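Local coordinates for protein gluconate kinase (Lactobacillus acidophilus, PDB 3LL3) that probably transfers a phosphate from ATP to gluconate or a related sugar substrate, as an FGGY-family carbohydrate kinase, and binds ATP and D-xylulose, at residues 266-271 and 289-294; 248-253 and 446-451; 240-245 and 432-437. All blocks are in the same frame, centred on the assembly; numbering follows the deposited sequence.

Contact 1. Residues 266-271 and 289-294; sequences RTIVDQ and HYLLGG
R266 to V269 pair with G293 back to Y290 as neighbouring antiparallel strands, whose axes run at 155° and approach to 4.5 Å. Four backbone bonds, two in each direction, close the hydrogen-bonded pairs T267-L292 and V269-Y290; the shortest, L292 N to T267 O, measures 2.8 Å. In the non-hydrogen-bonded pair R266-G293 the glycine leaves room for R266 CG, which a CB there would strike, and the CA atoms of R266 and G293 approach to 4.1 Å. Side chains alternate between two faces. On one, I268 CG1 packs 3.8 Å from L291 CD1, while I268 CG2 also meets CB and CD2 of H289, whose ND1 is bonded to D286. On the same face R266 is extended from CG to NE and touches the bound D-xylulose. On the other face V269 and L292 cross at about a right angle, V269 CG1 lying 3.7 Å from L292 CD1, and T267 CG2 runs beside L292 CB; T267 OG1 is bonded to H254 O. With CG anti to its own carbonyl carbon (chi1 -59°), Y290 lays one ring face against the backbone of Q271, Y290 CD1 standing 3.4 Å from Q271 C. V269 O lies at the edge of this ring and in its plane, and the hydroxyl donates to K287 O. An alanine in place of Y290 would probably leave the Q271 backbone without its aromatic cover and K287 O without the hydroxyl. The contact is thus an antiparallel strand pair within the mixed sheet of the C-terminal domain, apolar on both faces, and its pairing is likely to influence where the side chain of R266, part of the D-xylulose pocket, starts.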
ATOM      1  N   ARG A 266     -19.773  13.483 -14.427  1.00 23.50           N
ATOM      2  CA  ARG A 266     -20.982  13.361 -15.238  1.00 21.61           C
ATOM      3  C   ARG A 266     -20.925  14.153 -16.537  1.00 23.61           C
ATOM      4  O   ARG A 266     -20.211  15.157 -16.654  1.00 21.19           O
ATOM      5  CB  ARG A 266     -22.179  13.897 -14.481  1.00 22.37           C
ATOM      6  CG  ARG A 266     -22.395  13.312 -13.131  1.00 22.99           C
ATOM      7  CD  ARG A 266     -23.521  14.050 -12.468  1.00 23.71           C
ATOM      8  NE  ARG A 266     -23.753  13.602 -11.103  1.00 29.72           N
ATOM      9  CZ  ARG A 266     -23.469  14.319 -10.017  1.00 31.19           C
ATOM     10  NH1 ARG A 266     -22.933  15.540 -10.129  1.00 23.71           N
ATOM     11  NH2 ARG A 266     -23.739  13.807  -8.813  1.00 35.65           N
ATOM     12  N   THR A 267     -21.742  13.723 -17.485  1.00 21.91           N
ATOM     13  CA  THR A 267     -21.859  14.401 -18.759  1.00 24.16           C
ATOM     14  C   THR A 267     -23.219  14.080 -19.368  1.00 23.06           C
ATOM     15  O   THR A 267     -23.824  13.072 -19.029  1.00 25.22           O
ATOM     16  CB  THR A 267     -20.710  13.992 -19.714  1.00 26.99           C
ATOM     17  OG1 THR A 267     -20.672  14.892 -20.828  1.00 27.29           O
ATOM     18  CG2 THR A 267     -20.894  12.544 -20.207  1.00 25.42           C
ATOM     19  N   ILE A 268     -23.699  14.935 -20.262  1.00 24.07           N
ATOM     20  CA  ILE A 268     -25.015  14.762 -20.859  1.00 24.76           C
ATOM     21  C   ILE A 268     -24.857  14.505 -22.349  1.00 26.33           C
ATOM     22  O   ILE A 268     -24.166  15.265 -23.042  1.00 24.20           O
ATOM     23  CB  ILE A 268     -25.879  16.006 -20.604  1.00 22.87           C
ATOM     24  CG1 ILE A 268     -26.208  16.100 -19.109  1.00 23.10           C
ATOM     25  CG2 ILE A 268     -27.145  15.983 -21.465  1.00 27.08           C
ATOM     26  CD1 ILE A 268     -26.843  17.392 -18.684  1.00 23.57           C
ATOM     27  N   VAL A 269     -25.474  13.424 -22.829  1.00 24.23           N
ATOM     28  CA  VAL A 269     -25.343  13.009 -24.226  1.00 26.80           C
ATOM     29  C   VAL A 269     -26.720  12.966 -24.884  1.00 31.00           C
ATOM     30  O   VAL A 269     -27.741  13.013 -24.183  1.00 27.51           O
ATOM     31  CB  VAL A 269     -24.634  11.635 -24.354  1.00 26.65           C
ATOM     32  CG1 VAL A 269     -23.213  11.742 -23.861  1.00 27.94           C
ATOM     33  CG2 VAL A 269     -25.381  10.569 -23.542  1.00 26.63           C
ATOM     34  N   ASP A 270     -26.769  12.886 -26.213  1.00 32.08           N
ATOM     35  CA  ASP A 270     -28.068  13.017 -26.900  1.00 33.40           C
ATOM     36  C   ASP A 270     -28.817  11.708 -27.138  1.00 34.81           C
ATOM     37  O   ASP A 270     -29.906  11.707 -27.712  1.00 37.89           O
ATOM     38  CB  ASP A 270     -27.959  13.805 -28.207  1.00 37.10           C
ATOM     39  CG  ASP A 270     -26.961  13.207 -29.178  1.00 40.56           C
ATOM     40  OD1 ASP A 270     -26.530  12.049 -28.996  1.00 41.53           O
ATOM     41  OD2 ASP A 270     -26.596  13.912 -30.138  1.00 51.49           O
ATOM     42  N   GLN A 271     -28.245  10.598 -26.702  1.00 33.08           N
ATOM     43  CA  GLN A 271     -28.935   9.324 -26.822  1.00 35.12           C
ATOM     44  C   GLN A 271     -28.558   8.372 -25.690  1.00 33.46           C
ATOM     45  O   GLN A 271     -27.539   8.573 -25.019  1.00 31.90           O
ATOM     46  CB  GLN A 271     -28.683   8.705 -28.208  1.00 38.59           C
ATOM     47  CG  GLN A 271     -27.230   8.431 -28.550  1.00 43.34           C
ATOM     48  CD  GLN A 271     -27.024   8.148 -30.038  1.00 52.82           C
ATOM     49  OE1 GLN A 271     -27.927   8.374 -30.852  1.00 54.85           O
ATOM     50  NE2 GLN A 271     -25.835   7.659 -30.398  1.00 49.00           N
ATOM     51  N   HIS A 289     -31.738  13.973 -24.052  1.00 32.03           N
ATOM     52  CA  HIS A 289     -30.713  14.274 -23.053  1.00 27.49           C
ATOM     53  C   HIS A 289     -30.624  13.121 -22.045  1.00 26.90           C
ATOM     54  O   HIS A 289     -31.615  12.786 -21.392  1.00 25.51           O
ATOM     55  CB  HIS A 289     -31.004  15.599 -22.321  1.00 28.74           C
ATOM     56  CG  HIS A 289     -31.045  16.795 -23.221  1.00 29.52           C
ATOM     57  ND1 HIS A 289     -32.152  17.116 -23.978  1.00 32.21           N
ATOM     58  CD2 HIS A 289     -30.120  17.748 -23.484  1.00 30.69           C
ATOM     59  CE1 HIS A 289     -31.906  18.217 -24.670  1.00 35.19           C
ATOM     60  NE2 HIS A 289     -30.676  18.617 -24.393  1.00 33.80           N
ATOM     61  N   TYR A 290     -29.431  12.537 -21.933  1.00 24.46           N
ATOM     62  CA  TYR A 290     -29.163  11.404 -21.056  1.00 26.28           C
ATOM     63  C   TYR A 290     -27.949  11.696 -20.179  1.00 25.42           C
ATOM     64  O   TYR A 290     -26.892  12.068 -20.676  1.00 26.14           O
ATOM     65  CB  TYR A 290     -28.962  10.119 -21.893  1.00 24.03           C
ATOM     66  CG  TYR A 290     -30.198   9.844 -22.714  1.00 27.84           C
ATOM     67  CD1 TYR A 290     -30.446  10.554 -23.884  1.00 29.03           C
ATOM     68  CD2 TYR A 290     -31.163   8.944 -22.277  1.00 26.64           C
ATOM     69  CE1 TYR A 290     -31.599  10.339 -24.626  1.00 29.43           C
ATOM     70  CE2 TYR A 290     -32.329   8.731 -23.011  1.00 27.84           C
ATOM     71  CZ  TYR A 290     -32.538   9.431 -24.183  1.00 28.73           C
ATOM     72  OH  TYR A 290     -33.692   9.225 -24.913  1.00 32.57           O
ATOM     73  N   LEU A 291     -28.116  11.529 -18.872  1.00 24.47           N
ATOM     74  CA  LEU A 291     -27.056  11.824 -17.924  1.00 22.85           C
ATOM     75  C   LEU A 291     -26.200  10.592 -17.694  1.00 24.03           C
ATOM     76  O   LEU A 291     -26.676   9.571 -17.169  1.00 23.40           O
ATOM     77  CB  LEU A 291     -27.634  12.344 -16.603  1.00 23.49           C
ATOM     78  CG  LEU A 291     -26.605  12.779 -15.547  1.00 22.12           C
ATOM     79  CD1 LEU A 291     -26.013  14.146 -15.893  1.00 21.90           C
ATOM     80  CD2 LEU A 291     -27.290  12.834 -14.177  1.00 22.52           C
ATOM     81  N   LEU A 292     -24.946  10.668 -18.132  1.00 22.99           N
ATOM     82  CA  LEU A 292     -23.988   9.608 -17.879  1.00 23.43           C
ATOM     83  C   LEU A 292     -23.122   9.999 -16.707  1.00 23.03           C
ATOM     84  O   LEU A 292     -22.729  11.153 -16.574  1.00 23.73           O
ATOM     85  CB  LEU A 292     -23.104   9.359 -19.100  1.00 22.95           C
ATOM     86  CG  LEU A 292     -23.798   9.209 -20.457  1.00 25.19           C
ATOM     87  CD1 LEU A 292     -22.746   8.941 -21.544  1.00 27.20           C
ATOM     88  CD2 LEU A 292     -24.845   8.100 -20.425  1.00 23.01           C
ATOM     89  N   GLY A 293     -22.792   9.048 -15.848  1.00 23.82           N
ATOM     90  CA  GLY A 293     -21.849   9.398 -14.807  1.00 22.78           C
ATOM     91  C   GLY A 293     -21.384   8.279 -13.916  1.00 25.62           C
ATOM     92  O   GLY A 293     -21.866   7.132 -14.001  1.00 21.56           O
ATOM     93  N   GLY A 294     -20.429   8.639 -13.062  1.00 25.18           N
ATOM     94  CA  GLY A 294     -19.897   7.758 -12.044  1.00 25.48           C
ATOM     95  C   GLY A 294     -19.927   8.456 -10.691  1.00 23.51           C
ATOM     96  O   GLY A 294     -19.279   9.491 -10.502  1.00 25.37           O
TER

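Contact 2. Residues 248-253 and 446-451; sequences NAIDSD and QDLSEI
N248 brings the flat group that touches across this contact: its carboxamide presents OD1 to the I451 CG2 methyl at 3.6 Å and to a water. The water donates to N248 OD1 and also to S449 O, the latter at 2.8 Å; its bond to OD1 is very short, so that length is doubtful. The carboxylates of E450 and D251 bond within their own segments. E450 is met from above its plane by Q446 N and D447 N, OE1 taking the first and OE2 the second at 3.0 Å, while OE1 also binds N445 ND2. D251 OD1 accepts D253 N on its anti side, tilted 31° out of the carboxylate plane, and so closes an Asx turn. I250 carries the apolar half. Its CG1 stands between the backbone N and the carbonyl carbon (chi1 65°), and CD1, reached through an extended chi2, comes 3.5 Å from S449 CA. I250 CB rests 4.0 Å from L448 CD2, and its CG2 slides past I451 CG2 at 4.1 Å. L448 and I451 also pack on I245 and F436, so the 3-10 segment touches both helix 239-245 and helix 429-441. N248, with positive phi, is the C-prime residue of the Schellman motif that ends helix 239-245, and this reversal carries the chain on to I250. The contact therefore joins two surface loops mainly through I250, with N248 adding a touch on I451 and the bridging water. The charge of E450 probably polarises the N-H groups of Q446 and D447, just before the 3-10 segment, whereas the link between the loops is apolar and water-mediated.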
ATOM      1  N   ASN A 248     -23.401  24.551 -15.882  1.00 25.06           N
ATOM      2  CA  ASN A 248     -23.405  24.843 -17.315  1.00 24.14           C
ATOM      3  C   ASN A 248     -22.807  23.743 -18.175  1.00 25.00           C
ATOM      4  O   ASN A 248     -22.294  24.009 -19.260  1.00 27.44           O
ATOM      5  CB  ASN A 248     -22.683  26.156 -17.610  1.00 26.38           C
ATOM      6  CG  ASN A 248     -23.149  26.786 -18.901  1.00 28.86           C
ATOM      7  OD1 ASN A 248     -24.268  26.532 -19.345  1.00 29.28           O
ATOM      8  ND2 ASN A 248     -22.297  27.607 -19.516  1.00 27.23           N
ATOM      9  N   ALA A 249     -22.834  22.510 -17.690  1.00 23.98           N
ATOM     10  CA  ALA A 249     -22.363  21.397 -18.510  1.00 25.54           C
ATOM     11  C   ALA A 249     -23.562  20.739 -19.167  1.00 23.40           C
ATOM     12  O   ALA A 249     -23.997  19.669 -18.755  1.00 25.29           O
ATOM     13  CB  ALA A 249     -21.562  20.392 -17.678  1.00 22.80           C
ATOM     14  N   ILE A 250     -24.099  21.388 -20.194  1.00 26.06           N
ATOM     15  CA  ILE A 250     -25.420  21.006 -20.726  1.00 29.44           C
ATOM     16  C   ILE A 250     -25.295  20.039 -21.894  1.00 29.50           C
ATOM     17  O   ILE A 250     -26.290  19.449 -22.337  1.00 27.64           O
ATOM     18  CB  ILE A 250     -26.230  22.233 -21.162  1.00 28.95           C
ATOM     19  CG1 ILE A 250     -25.522  22.914 -22.330  1.00 29.82           C
ATOM     20  CG2 ILE A 250     -26.384  23.201 -19.998  1.00 25.70           C
ATOM     21  CD1 ILE A 250     -26.220  24.132 -22.836  1.00 31.59           C
ATOM     22  N   ASP A 251     -24.072  19.856 -22.380  1.00 26.61           N
ATOM     23  CA  ASP A 251     -23.857  18.936 -23.495  1.00 28.86           C
ATOM     24  C   ASP A 251     -22.525  18.203 -23.394  1.00 27.89           C
ATOM     25  O   ASP A 251     -21.728  18.457 -22.483  1.00 27.78           O
ATOM     26  CB  ASP A 251     -24.006  19.638 -24.855  1.00 29.82           C
ATOM     27  CG  ASP A 251     -23.035  20.794 -25.034  1.00 34.89           C
ATOM     28  OD1 ASP A 251     -21.852  20.676 -24.637  1.00 32.66           O
ATOM     29  OD2 ASP A 251     -23.470  21.829 -25.587  1.00 39.12           O
ATOM     30  N   SER A 252     -22.297  17.299 -24.340  1.00 28.08           N
ATOM     31  CA  SER A 252     -21.166  16.382 -24.282  1.00 31.52           C
ATOM     32  C   SER A 252     -19.790  17.035 -24.471  1.00 31.90           C
ATOM     33  O   SER A 252     -18.772  16.380 -24.258  1.00 32.46           O
ATOM     34  CB  SER A 252     -21.349  15.274 -25.315  1.00 32.78           C
ATOM     35  OG  SER A 252     -21.426  15.839 -26.610  1.00 36.34           O
ATOM     36  N   ASP A 253     -19.756  18.304 -24.883  1.00 32.34           N
ATOM     37  CA  ASP A 253     -18.488  19.027 -25.006  1.00 30.90           C
ATOM     38  C   ASP A 253     -17.925  19.328 -23.621  1.00 30.29           C
ATOM     39  O   ASP A 253     -16.747  19.650 -23.486  1.00 30.17           O
ATOM     40  CB  ASP A 253     -18.642  20.338 -25.791  1.00 31.71           C
ATOM     41  CG  ASP A 253     -18.832  20.124 -27.294  1.00 37.90           C
ATOM     42  OD1 ASP A 253     -18.358  19.112 -27.847  1.00 37.96           O
ATOM     43  OD2 ASP A 253     -19.464  20.989 -27.936  1.00 43.04           O
ATOM     44  N   GLN A 446     -36.236  30.346 -22.040  1.00 34.63           N
ATOM     45  CA  GLN A 446     -36.716  29.287 -22.915  1.00 37.44           C
ATOM     46  C   GLN A 446     -35.751  28.090 -23.053  1.00 36.67           C
ATOM     47  O   GLN A 446     -36.053  26.989 -22.597  1.00 34.98           O
ATOM     48  CB  GLN A 446     -37.066  29.854 -24.289  1.00 41.32           C
ATOM     49  CG  GLN A 446     -37.289  28.783 -25.340  1.00 48.92           C
ATOM     50  CD  GLN A 446     -37.603  29.369 -26.706  1.00 56.79           C
ATOM     51  OE1 GLN A 446     -37.038  28.951 -27.724  1.00 58.95           O
ATOM     52  NE2 GLN A 446     -38.501  30.349 -26.735  1.00 57.00           N
ATOM     53  N   ASP A 447     -34.607  28.293 -23.695  1.00 35.61           N
ATOM     54  CA  ASP A 447     -33.689  27.175 -23.947  1.00 36.60           C
ATOM     55  C   ASP A 447     -32.785  26.875 -22.757  1.00 31.68           C
ATOM     56  O   ASP A 447     -32.431  27.754 -21.975  1.00 30.66           O
ATOM     57  CB  ASP A 447     -32.799  27.431 -25.172  1.00 39.04           C
ATOM     58  CG  ASP A 447     -33.592  27.771 -26.418  1.00 46.63           C
ATOM     59  OD1 ASP A 447     -34.810  27.499 -26.453  1.00 48.58           O
ATOM     60  OD2 ASP A 447     -32.987  28.321 -27.366  1.00 50.87           O
ATOM     61  N   LEU A 448     -32.382  25.626 -22.655  1.00 31.25           N
ATOM     62  CA  LEU A 448     -31.527  25.184 -21.567  1.00 30.04           C
ATOM     63  C   LEU A 448     -30.220  25.964 -21.494  1.00 30.22           C
ATOM     64  O   LEU A 448     -29.758  26.291 -20.409  1.00 29.63           O
ATOM     65  CB  LEU A 448     -31.233  23.705 -21.726  1.00 31.41           C
ATOM     66  CG  LEU A 448     -30.610  23.029 -20.514  1.00 30.85           C
ATOM     67  CD1 LEU A 448     -31.613  23.011 -19.384  1.00 33.14           C
ATOM     68  CD2 LEU A 448     -30.185  21.608 -20.900  1.00 33.51           C
ATOM     69  N   SER A 449     -29.645  26.269 -22.657  1.00 31.67           N
ATOM     70  CA  SER A 449     -28.356  26.956 -22.740  1.00 32.01           C
ATOM     71  C   SER A 449     -28.380  28.292 -22.021  1.00 30.72           C
ATOM     72  O   SER A 449     -27.340  28.843 -21.653  1.00 31.01           O
ATOM     73  CB  SER A 449     -27.938  27.157 -24.201  1.00 33.19           C
ATOM     74  OG  SER A 449     -28.900  27.909 -24.924  1.00 37.83           O
ATOM     75  N   GLU A 450     -29.573  28.829 -21.816  1.00 29.25           N
ATOM     76  CA  GLU A 450     -29.671  30.125 -21.171  1.00 29.95           C
ATOM     77  C   GLU A 450     -29.238  30.072 -19.705  1.00 27.49           C
ATOM     78  O   GLU A 450     -29.002  31.103 -19.099  1.00 28.46           O
ATOM     79  CB  GLU A 450     -31.087  30.713 -21.331  1.00 31.12           C
ATOM     80  CG  GLU A 450     -31.479  30.977 -22.787  1.00 31.76           C
ATOM     81  CD  GLU A 450     -32.966  31.251 -22.960  1.00 37.45           C
ATOM     82  OE1 GLU A 450     -33.603  31.696 -21.984  1.00 34.58           O
ATOM     83  OE2 GLU A 450     -33.497  31.026 -24.070  1.00 38.62           O
ATOM     84  N   ILE A 451     -29.137  28.874 -19.137  1.00 28.11           N
ATOM     85  CA  ILE A 451     -28.698  28.725 -17.747  1.00 27.09           C
ATOM     86  C   ILE A 451     -27.291  29.286 -17.560  1.00 27.62           C
ATOM     87  O   ILE A 451     -26.891  29.643 -16.453  1.00 27.70           O
ATOM     88  CB  ILE A 451     -28.740  27.256 -17.277  1.00 27.41           C
ATOM     89  CG1 ILE A 451     -28.764  27.193 -15.751  1.00 25.52           C
ATOM     90  CG2 ILE A 451     -27.546  26.466 -17.848  1.00 26.78           C
ATOM     91  CD1 ILE A 451     -29.107  25.823 -15.209  1.00 24.63           C
TER
HETATM   92  O   HOH W   1     -25.048  27.265 -21.634  1.00 35.83           O

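Contact 3. Residues 240-245 and 432-437; sequences GYLSTI and LAAMFL
L242 and L437 reach toward each other tip to tip, L242 CD2 standing 3.8 Å from L437 CD1, where two helices cross at 90° with their axes 8.6 Å apart. A433 sits at the centre. Its methyl points at the other helix, A433 CB lying 3.3 Å from the carbonyl O of L242 and 3.6 Å from CG1 of I245, and L242 CD2 closes over it as well. The two branches of L242 divide the work, CD2 going to A433 and L437 and CD1 to the CB methyl of A434 at 4.1 Å. I245 has CG1 between its backbone N and carbonyl carbon (chi1 71°), which sets CG1 against A433 CB, with CD1 following it. The small A433 is consistent with the close approach here, L242 CA and A433 CA being 5.4 Å apart. T244 OG1 turns back to donate to G240 O, tying the threonine to its own helix. The crossing probably corresponds to that of the two connecting helices between the domains of actin-like ATPases; helix 239-245 directly follows strand 232-238 of the N-terminal sheet. Strand 70-78 of that sheet meets it through S77 on L242 and S75 on L437, S75 OG also bonding A434 O. From the other sheet, strand 263-269 packs R266 and I268 on S243, T244 and I245, so the crossed helices lie between the sheets of both halves.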
ATOM      1  N   GLY A 240     -28.220  14.934  -9.205  1.00 24.67           N
ATOM      2  CA  GLY A 240     -27.245  14.595 -10.230  1.00 24.62           C
ATOM      3  C   GLY A 240     -27.408  15.376 -11.523  1.00 22.38           C
ATOM      4  O   GLY A 240     -26.441  15.927 -12.057  1.00 23.75           O
ATOM      5  N   TYR A 241     -28.634  15.423 -12.030  1.00 21.71           N
ATOM      6  CA  TYR A 241     -28.928  16.152 -13.254  1.00 19.74           C
ATOM      7  C   TYR A 241     -28.788  17.649 -13.049  1.00 23.62           C
ATOM      8  O   TYR A 241     -28.148  18.331 -13.843  1.00 22.98           O
ATOM      9  CB  TYR A 241     -30.351  15.854 -13.710  1.00 21.72           C
ATOM     10  CG  TYR A 241     -30.772  16.695 -14.890  1.00 22.26           C
ATOM     11  CD1 TYR A 241     -30.262  16.453 -16.163  1.00 21.65           C
ATOM     12  CD2 TYR A 241     -31.656  17.744 -14.727  1.00 22.47           C
ATOM     13  CE1 TYR A 241     -30.654  17.232 -17.247  1.00 22.75           C
ATOM     14  CE2 TYR A 241     -32.046  18.525 -15.797  1.00 24.75           C
ATOM     15  CZ  TYR A 241     -31.546  18.263 -17.053  1.00 24.09           C
ATOM     16  OH  TYR A 241     -31.950  19.060 -18.097  1.00 26.41           O
ATOM     17  N   LEU A 242     -29.432  18.163 -12.000  1.00 22.99           N
ATOM     18  CA  LEU A 242     -29.417  19.585 -11.726  1.00 21.02           C
ATOM     19  C   LEU A 242     -28.001  20.114 -11.432  1.00 22.41           C
ATOM     20  O   LEU A 242     -27.648  21.204 -11.882  1.00 21.91           O
ATOM     21  CB  LEU A 242     -30.384  19.919 -10.595  1.00 20.33           C
ATOM     22  CG  LEU A 242     -31.854  19.740 -11.003  1.00 23.06           C
ATOM     23  CD1 LEU A 242     -32.803  20.115  -9.873  1.00 22.56           C
ATOM     24  CD2 LEU A 242     -32.162  20.549 -12.241  1.00 20.82           C
ATOM     25  N   SER A 243     -27.215  19.355 -10.673  1.00 19.47           N
ATOM     26  CA  SER A 243     -25.838  19.723 -10.387  1.00 24.88           C
ATOM     27  C   SER A 243     -25.012  19.818 -11.667  1.00 24.13           C
ATOM     28  O   SER A 243     -24.061  20.572 -11.719  1.00 26.23           O
ATOM     29  CB  SER A 243     -25.182  18.709  -9.448  1.00 23.62           C
ATOM     30  OG  SER A 243     -25.673  18.895  -8.140  1.00 28.74           O
ATOM     31  N   THR A 244     -25.372  19.029 -12.680  1.00 23.40           N
ATOM     32  CA  THR A 244     -24.672  19.040 -13.967  1.00 23.66           C
ATOM     33  C   THR A 244     -25.041  20.264 -14.825  1.00 24.18           C
ATOM     34  O   THR A 244     -24.150  21.043 -15.244  1.00 21.84           O
ATOM     35  CB  THR A 244     -24.931  17.739 -14.756  1.00 22.97           C
ATOM     36  OG1 THR A 244     -24.627  16.616 -13.929  1.00 21.10           O
ATOM     37  CG2 THR A 244     -24.056  17.693 -16.014  1.00 20.94           C
ATOM     38  N   ILE A 245     -26.335  20.455 -15.089  1.00 19.98           N
ATOM     39  CA  ILE A 245     -26.718  21.660 -15.810  1.00 21.39           C
ATOM     40  C   ILE A 245     -26.459  22.919 -14.967  1.00 21.68           C
ATOM     41  O   ILE A 245     -26.237  23.986 -15.513  1.00 21.49           O
ATOM     42  CB  ILE A 245     -28.175  21.646 -16.332  1.00 23.11           C
ATOM     43  CG1 ILE A 245     -29.181  21.772 -15.186  1.00 20.93           C
ATOM     44  CG2 ILE A 245     -28.444  20.388 -17.163  1.00 22.96           C
ATOM     45  CD1 ILE A 245     -30.626  22.055 -15.671  1.00 23.57           C
ATOM     46  N   LEU A 432     -29.533  26.300  -7.878  1.00 28.35           N
ATOM     47  CA  LEU A 432     -29.449  27.237  -8.991  1.00 25.92           C
ATOM     48  C   LEU A 432     -30.217  26.691 -10.193  1.00 24.50           C
ATOM     49  O   LEU A 432     -31.012  27.396 -10.810  1.00 25.35           O
ATOM     50  CB  LEU A 432     -27.984  27.469  -9.375  1.00 24.51           C
ATOM     51  CG  LEU A 432     -27.691  28.452 -10.509  1.00 27.30           C
ATOM     52  CD1 LEU A 432     -26.268  29.006 -10.399  1.00 28.97           C
ATOM     53  CD2 LEU A 432     -27.903  27.811 -11.862  1.00 24.86           C
ATOM     54  N   ALA A 433     -29.954  25.436 -10.543  1.00 24.29           N
ATOM     55  CA  ALA A 433     -30.616  24.838 -11.695  1.00 23.60           C
ATOM     56  C   ALA A 433     -32.098  24.569 -11.413  1.00 22.56           C
ATOM     57  O   ALA A 433     -32.914  24.635 -12.319  1.00 20.87           O
ATOM     58  CB  ALA A 433     -29.893  23.578 -12.167  1.00 22.43           C
ATOM     59  N   ALA A 434     -32.441  24.294 -10.155  1.00 20.18           N
ATOM     60  CA  ALA A 434     -33.847  24.189  -9.775  1.00 23.10           C
ATOM     61  C   ALA A 434     -34.531  25.521 -10.001  1.00 24.27           C
ATOM     62  O   ALA A 434     -35.630  25.567 -10.551  1.00 21.08           O
ATOM     63  CB  ALA A 434     -34.009  23.755  -8.322  1.00 24.25           C
HETATM   64  N   MSE A 435     -33.842  26.601  -9.613  1.00 24.21           N
HETATM   65  CA  MSE A 435     -34.348  27.948  -9.819  1.00 24.54           C
HETATM   66  C   MSE A 435     -34.538  28.190 -11.310  1.00 25.52           C
HETATM   67  O   MSE A 435     -35.548  28.771 -11.735  1.00 24.63           O
HETATM   68  CB  MSE A 435     -33.408  28.968  -9.168  1.00 27.41           C
HETATM   69  CG  MSE A 435     -33.706  30.446  -9.437  1.00 32.13           C
HETATM   70 SE   MSE A 435     -32.975  31.105 -11.140  1.00 42.53          SE
HETATM   71  CE  MSE A 435     -31.056  31.274 -10.676  1.00 30.51           C
ATOM     72  N   PHE A 436     -33.594  27.700 -12.109  1.00 24.96           N
ATOM     73  CA  PHE A 436     -33.678  27.864 -13.563  1.00 26.31           C
ATOM     74  C   PHE A 436     -34.883  27.117 -14.188  1.00 24.89           C
ATOM     75  O   PHE A 436     -35.548  27.632 -15.095  1.00 24.73           O
ATOM     76  CB  PHE A 436     -32.363  27.472 -14.256  1.00 23.29           C
ATOM     77  CG  PHE A 436     -32.401  27.641 -15.751  1.00 23.23           C
ATOM     78  CD1 PHE A 436     -32.184  28.876 -16.324  1.00 26.39           C
ATOM     79  CD2 PHE A 436     -32.662  26.564 -16.577  1.00 24.81           C
ATOM     80  CE1 PHE A 436     -32.226  29.046 -17.688  1.00 26.39           C
ATOM     81  CE2 PHE A 436     -32.709  26.723 -17.943  1.00 26.37           C
ATOM     82  CZ  PHE A 436     -32.492  27.974 -18.497  1.00 27.83           C
ATOM     83  N   LEU A 437     -35.162  25.907 -13.723  1.00 25.06           N
ATOM     84  CA  LEU A 437     -36.357  25.196 -14.193  1.00 24.97           C
ATOM     85  C   LEU A 437     -37.604  26.042 -13.925  1.00 26.18           C
ATOM     86  O   LEU A 437     -38.518  26.119 -14.750  1.00 26.73           O
ATOM     87  CB  LEU A 437     -36.504  23.854 -13.491  1.00 23.43           C
ATOM     88  CG  LEU A 437     -35.412  22.791 -13.654  1.00 25.75           C
ATOM     89  CD1 LEU A 437     -35.787  21.568 -12.831  1.00 23.97           C
ATOM     90  CD2 LEU A 437     -35.212  22.394 -15.102  1.00 24.06           C
TER

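How the contacts relate
Helix 239-245 ties the three contacts together. Contact 3 uses its L242 and I245, contact 1 packs on T244, with R266 CD 3.2 Å from T244 OG1, and contact 2 begins where the helix ends, A249 N lying 3.1 Å from T244 O in a probable hydrogen bond. I268 of contact 1 also meets contact 2, its CD1 being 3.6 Å from A249 O. The centres of contacts 2 and 3 are 10 Å apart, and that of contact 1 lies 12 and 14 Å from them. Contact 1 alone touches the sugar: the side chain of R266 lies about 4 Å from the bound D-xylulose and about 11 Å from ATP, that of L242 about 11 and 13 Å.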